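Local atomic coordinates of OmpT protein (Vibrio cholerae serotype O1, PDB entry 6EHD), a protein that probably acts as a porin of the outer membrane, a beta-barrel channel through which small solutes diffuse. Residues 14-19 with 35-40; 54-59 with 66-71. The protein carries 1 engineered substitution. All coordinates share one frame; numbering follows the deposited sequence.

Contact 1 (14-19 with 35-40) and contact 2 (54-59 with 66-71) follow one another along the chain, the first closing before the second opens. They use the successive antiparallel strands 9-24, 30-47, 50-59 and 67-77, so each is a hairpin pairing, and strands 30-47 and 50-59 are neighbours that join the two. Their centres lie about 11 Å apart. The seam includes a backbone bond from Phe58 N to Ala38 O (2.9 Å), and Tyr14 OH reaches across strand 30-47 to Glu57 OE2 at 2.7 Å. Together the four segments illustrate how a porin wall grows by next-neighbour pairing while arginines and acids knit polar networks across several strands.

Contact 1: 14-19 with 35-40; sequences YGQLRT and SSRAGV. With C8E ((hydroxyethyloxy)tri(ethyloxy)octane), chain G.
Tyr14 paired with Gly39 and Gln16 with Arg37 define an antiparallel hairpin contact in the barrel wall, between strands 9-24 and 30-47. Both pairs are hydrogen-bonded, with the non-hydrogen-bonded pair Gly15-Ala38 between them. Tyr14 CG sits between the backbone N and the carbonyl carbon (chi1 69°), and the ring folds over Gly39, which has no side chain. Gly39 N lies 4.1 Å above the ring centre, and Gly39 CA makes an off-centre CH-pi contact. Such tyrosine-over-glycine pairs are known from outer-membrane barrels as mortise-tenon joints. Further on, Arg18 N bonds Ser36 OG (2.9 Å). The Gln16 amide stacks on the Arg37 guanidinium, NE2 over the face that Arg18 NH1 also covers; the two guanidinium groups lie flat on each other, centres 4.3 Å apart and planes at 11°. Acceptors probably ease the repulsion of these like charges: Arg37 NE and NH2 grip Ser35 O side-on, Arg18 NE bonds Gln16 OE1 at 3.0 Å, Arg37 NH2 reaches detergent O21, and Arg37 NH1 makes a salt bridge with a buffer molecule, MES. Gly301 O also accepts from Arg18 NH2. Strand 314-324 flanks strand 9-24, bringing Arg322 and Tyr324 against Gln16; strand 50-59 flanks strand 30-47.

Contact 2: 54-59 with 66-71; sequences GKVEFA and MYVRNH
Glu57 faces both Arg69 and Asn70 across an antiparallel pairing, a classic beta bulge in which Glu57 O takes the N-H of Arg69 and, weakly, that of Asn70, and the register slips by one. To one side Glu57 N bonds Asn70 O (3.0 Å), to the other Ala59 N bonds Tyr67 O (3.0 Å). At the bulge Arg69 CB points toward the opposite strand, and the chain then crosses that of Glu57. Glu57 reaches out with CG anti to the backbone N (chi1 -171°), and its OE1 receives Arg69 NE at 2.9 Å through the anti lone pair. This salt-bridge hydrogen bond is almost straight (179°), with carboxylate and guanidinium only 9° from coplanar. A water donates to Glu57 OE1 (2.6 Å) and accepts from Arg69 NH1 (3.1 Å). Asn70 ND2 donates to Arg69 O from above the carbonyl plane (2.8 Å). On the face with Val56, Phe58, Val68 and His71, Phe58 CE1 meets Val68 CG2 at 4.0 Å. Glu57 OE2 is held by Tyr14, and Arg69 NH2 forms a salt bridge with Asp303. With Arg37 also close to Arg69, this cluster would be expected to keep Glu57 ionised, partly offsetting the arginines' mutual repulsion.

Contact 1: 14-19 with 35-40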
# COMPACT_ATOMS: atom_id res chain seq x y z
N TYR A 14 8.97 -7.94 17.73
CA TYR A 14 8.59 -8.65 16.44
C TYR A 14 9.46 -8.10 15.35
O TYR A 14 10.06 -7.06 15.52
CB TYR A 14 7.07 -8.48 16.08
CG TYR A 14 6.75 -7.06 15.69
CD1 TYR A 14 6.43 -6.05 16.68
CD2 TYR A 14 6.76 -6.66 14.34
CE1 TYR A 14 6.20 -4.74 16.29
CE2 TYR A 14 6.55 -5.37 13.98
CZ TYR A 14 6.23 -4.39 14.98
OH TYR A 14 6.08 -3.11 14.53
N GLY A 15 9.52 -8.79 14.17
CA GLY A 15 10.18 -8.19 13.04
C GLY A 15 10.26 -9.19 11.82
O GLY A 15 9.74 -10.33 11.93
N GLN A 16 10.96 -8.71 10.82
CA GLN A 16 11.27 -9.52 9.56
C GLN A 16 12.62 -9.17 9.05
O GLN A 16 12.97 -7.96 8.94
CB GLN A 16 10.27 -9.19 8.41
CG GLN A 16 8.85 -9.49 8.70
CD GLN A 16 7.93 -9.18 7.54
OE1 GLN A 16 8.30 -9.39 6.36
NE2 GLN A 16 6.75 -8.61 7.86
N LEU A 17 13.43 -10.19 8.70
CA LEU A 17 14.59 -9.93 7.84
C LEU A 17 14.32 -10.50 6.42
O LEU A 17 13.71 -11.55 6.32
CB LEU A 17 15.88 -10.63 8.33
CG LEU A 17 16.22 -10.31 9.81
CD1 LEU A 17 17.42 -11.15 10.25
CD2 LEU A 17 16.54 -8.83 9.88
N ARG A 18 14.64 -9.72 5.42
CA ARG A 18 14.37 -10.07 3.99
C ARG A 18 15.67 -10.03 3.15
O ARG A 18 16.49 -9.11 3.29
CB ARG A 18 13.35 -9.10 3.36
CG ARG A 18 12.03 -8.95 4.18
CD ARG A 18 10.97 -8.19 3.38
NE ARG A 18 9.69 -8.13 4.03
CZ ARG A 18 8.59 -7.60 3.48
NH1 ARG A 18 7.48 -7.60 4.16
NH2 ARG A 18 8.62 -7.01 2.31
N THR A 19 15.82 -10.99 2.23
CA THR A 19 16.81 -10.90 1.12
C THR A 19 16.07 -11.06 -0.22
O THR A 19 15.39 -12.06 -0.42
CB THR A 19 17.80 -12.06 1.29
OG1 THR A 19 18.47 -11.95 2.57
CG2 THR A 19 18.83 -12.11 0.19
N SER A 35 12.94 -5.02 2.26
CA SER A 35 12.40 -4.18 3.37
C SER A 35 12.31 -4.77 4.85
O SER A 35 11.29 -4.85 5.51
CB SER A 35 11.06 -3.71 3.02
OG SER A 35 10.71 -2.71 3.91
N SER A 36 13.45 -4.93 5.44
CA SER A 36 13.54 -5.51 6.77
C SER A 36 13.12 -4.50 7.87
O SER A 36 13.33 -3.30 7.71
CB SER A 36 15.00 -5.96 6.98
OG SER A 36 15.40 -6.96 6.00
N ARG A 37 12.63 -5.01 8.98
CA ARG A 37 12.15 -4.13 10.08
C ARG A 37 12.14 -4.83 11.41
O ARG A 37 12.14 -6.04 11.48
CB ARG A 37 10.69 -3.62 9.71
CG ARG A 37 9.55 -4.58 9.98
CD ARG A 37 9.23 -5.65 8.94
NE ARG A 37 9.15 -5.25 7.54
CZ ARG A 37 8.04 -4.91 6.87
NH1 ARG A 37 6.86 -4.92 7.44
NH2 ARG A 37 8.17 -4.56 5.62
N ALA A 38 12.06 -4.04 12.54
CA ALA A 38 11.95 -4.62 13.83
C ALA A 38 11.18 -3.60 14.74
O ALA A 38 11.38 -2.44 14.63
CB ALA A 38 13.35 -4.84 14.46
N GLY A 39 10.31 -4.07 15.58
CA GLY A 39 9.55 -3.13 16.50
C GLY A 39 9.18 -3.76 17.84
O GLY A 39 9.50 -4.94 18.12
N VAL A 40 8.44 -2.97 18.66
CA VAL A 40 7.82 -3.42 19.89
C VAL A 40 6.39 -2.89 19.93
O VAL A 40 6.15 -1.74 19.50
CB VAL A 40 8.64 -2.99 21.10
CG1 VAL A 40 8.89 -1.51 21.12
CG2 VAL A 40 8.01 -3.43 22.41
C11 C8E G . -1.25 -12.28 -0.49
O12 C8E G . 0.16 -12.04 -0.23
C13 C8E G . 0.59 -10.77 -0.78
C14 C8E G . 2.00 -10.41 -0.34
O15 C8E G . 1.88 -10.16 1.08
C16 C8E G . 2.98 -10.41 1.91
C17 C8E G . 3.73 -9.16 1.76
O18 C8E G . 4.08 -8.55 3.00
C19 C8E G . 4.95 -7.41 3.11
C20 C8E G . 4.91 -5.86 3.36
O21 C8E G . 6.14 -4.99 3.08
O HOH W 1 10.83 -5.89 0.69

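Contact 2: 54-59 with 66-71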
# COMPACT_ATOMS: atom_id res chain seq x y z
N GLY A 54 0.91 1.11 22.81
CA GLY A 54 2.05 1.93 22.39
C GLY A 54 2.94 1.05 21.44
O GLY A 54 3.35 0.01 21.82
N LYS A 55 3.21 1.51 20.23
CA LYS A 55 3.97 0.70 19.20
C LYS A 55 5.01 1.55 18.52
O LYS A 55 4.73 2.70 18.13
CB LYS A 55 2.94 0.11 18.19
CG LYS A 55 3.53 -0.80 17.11
CD LYS A 55 2.39 -1.49 16.28
CE LYS A 55 2.95 -2.30 15.11
NZ LYS A 55 1.86 -3.04 14.44
N VAL A 56 6.22 1.01 18.26
CA VAL A 56 7.16 1.72 17.50
C VAL A 56 7.91 0.65 16.60
O VAL A 56 8.09 -0.45 17.04
CB VAL A 56 8.15 2.48 18.42
CG1 VAL A 56 8.87 1.56 19.34
CG2 VAL A 56 9.11 3.34 17.60
N GLU A 57 8.16 1.03 15.37
CA GLU A 57 8.78 0.14 14.36
C GLU A 57 9.87 0.87 13.70
O GLU A 57 9.67 2.01 13.20
CB GLU A 57 7.72 -0.25 13.31
CG GLU A 57 8.21 -1.39 12.31
CD GLU A 57 7.06 -1.91 11.37
OE1 GLU A 57 7.09 -1.59 10.17
OE2 GLU A 57 6.17 -2.62 11.90
N PHE A 58 11.04 0.22 13.58
CA PHE A 58 12.20 0.81 12.94
C PHE A 58 12.64 -0.01 11.65
O PHE A 58 12.39 -1.21 11.56
CB PHE A 58 13.41 0.70 13.89
CG PHE A 58 13.21 1.39 15.23
CD1 PHE A 58 13.55 2.75 15.38
CD2 PHE A 58 12.73 0.68 16.32
CE1 PHE A 58 13.39 3.39 16.61
CE2 PHE A 58 12.56 1.34 17.58
CZ PHE A 58 12.89 2.69 17.69
N ALA A 59 13.25 0.66 10.71
CA ALA A 59 13.78 0.01 9.51
C ALA A 59 15.13 -0.44 9.87
O ALA A 59 15.85 0.23 10.65
CB ALA A 59 13.90 0.92 8.38
N MET A 66 19.57 3.65 10.88
CA MET A 66 18.22 3.28 11.42
C MET A 66 17.28 4.49 11.58
O MET A 66 17.72 5.60 11.92
CB MET A 66 18.33 2.54 12.77
CG MET A 66 18.55 1.04 12.66
SD MET A 66 18.16 0.08 14.16
CE MET A 66 17.29 1.20 15.27
N TYR A 67 15.98 4.27 11.34
CA TYR A 67 15.02 5.35 11.29
C TYR A 67 13.63 4.78 11.67
O TYR A 67 13.40 3.58 11.56
CB TYR A 67 14.99 6.06 9.91
CG TYR A 67 14.19 5.33 8.81
CD1 TYR A 67 14.81 4.38 7.99
CD2 TYR A 67 12.81 5.59 8.61
CE1 TYR A 67 14.08 3.71 6.99
CE2 TYR A 67 12.07 4.92 7.63
CZ TYR A 67 12.72 3.98 6.81
OH TYR A 67 12.04 3.28 5.81
N VAL A 68 12.73 5.66 12.08
CA VAL A 68 11.40 5.27 12.60
C VAL A 68 10.41 5.09 11.45
O VAL A 68 10.21 6.02 10.63
CB VAL A 68 10.85 6.38 13.53
CG1 VAL A 68 9.45 5.98 14.03
CG2 VAL A 68 11.80 6.53 14.72
N ARG A 69 9.81 3.89 11.35
CA ARG A 69 8.80 3.65 10.26
C ARG A 69 7.39 4.06 10.70
O ARG A 69 6.64 4.67 9.92
CB ARG A 69 8.78 2.14 9.80
CG ARG A 69 9.89 1.83 8.79
CD ARG A 69 10.03 0.29 8.63
NE ARG A 69 8.85 -0.42 8.14
CZ ARG A 69 8.51 -0.58 6.86
NH1 ARG A 69 7.45 -1.29 6.56
NH2 ARG A 69 9.19 -0.03 5.89
N ASN A 70 7.03 3.61 11.91
CA ASN A 70 5.72 3.95 12.56
C ASN A 70 5.99 4.26 14.02
O ASN A 70 6.87 3.64 14.63
CB ASN A 70 4.78 2.74 12.55
CG ASN A 70 3.87 2.66 11.25
OD1 ASN A 70 2.89 1.95 11.29
ND2 ASN A 70 4.15 3.40 10.19
N HIS A 71 5.12 5.11 14.62
CA HIS A 71 5.19 5.42 16.08
C HIS A 71 3.76 5.84 16.51
O HIS A 71 3.23 6.84 16.02
CB HIS A 71 6.21 6.57 16.28
CG HIS A 71 6.49 6.91 17.72
ND1 HIS A 71 7.33 7.94 18.09
CD2 HIS A 71 6.01 6.39 18.87
CE1 HIS A 71 7.37 8.04 19.41
NE2 HIS A 71 6.60 7.09 19.91
O HOH W 2 5.07 -1.72 8.48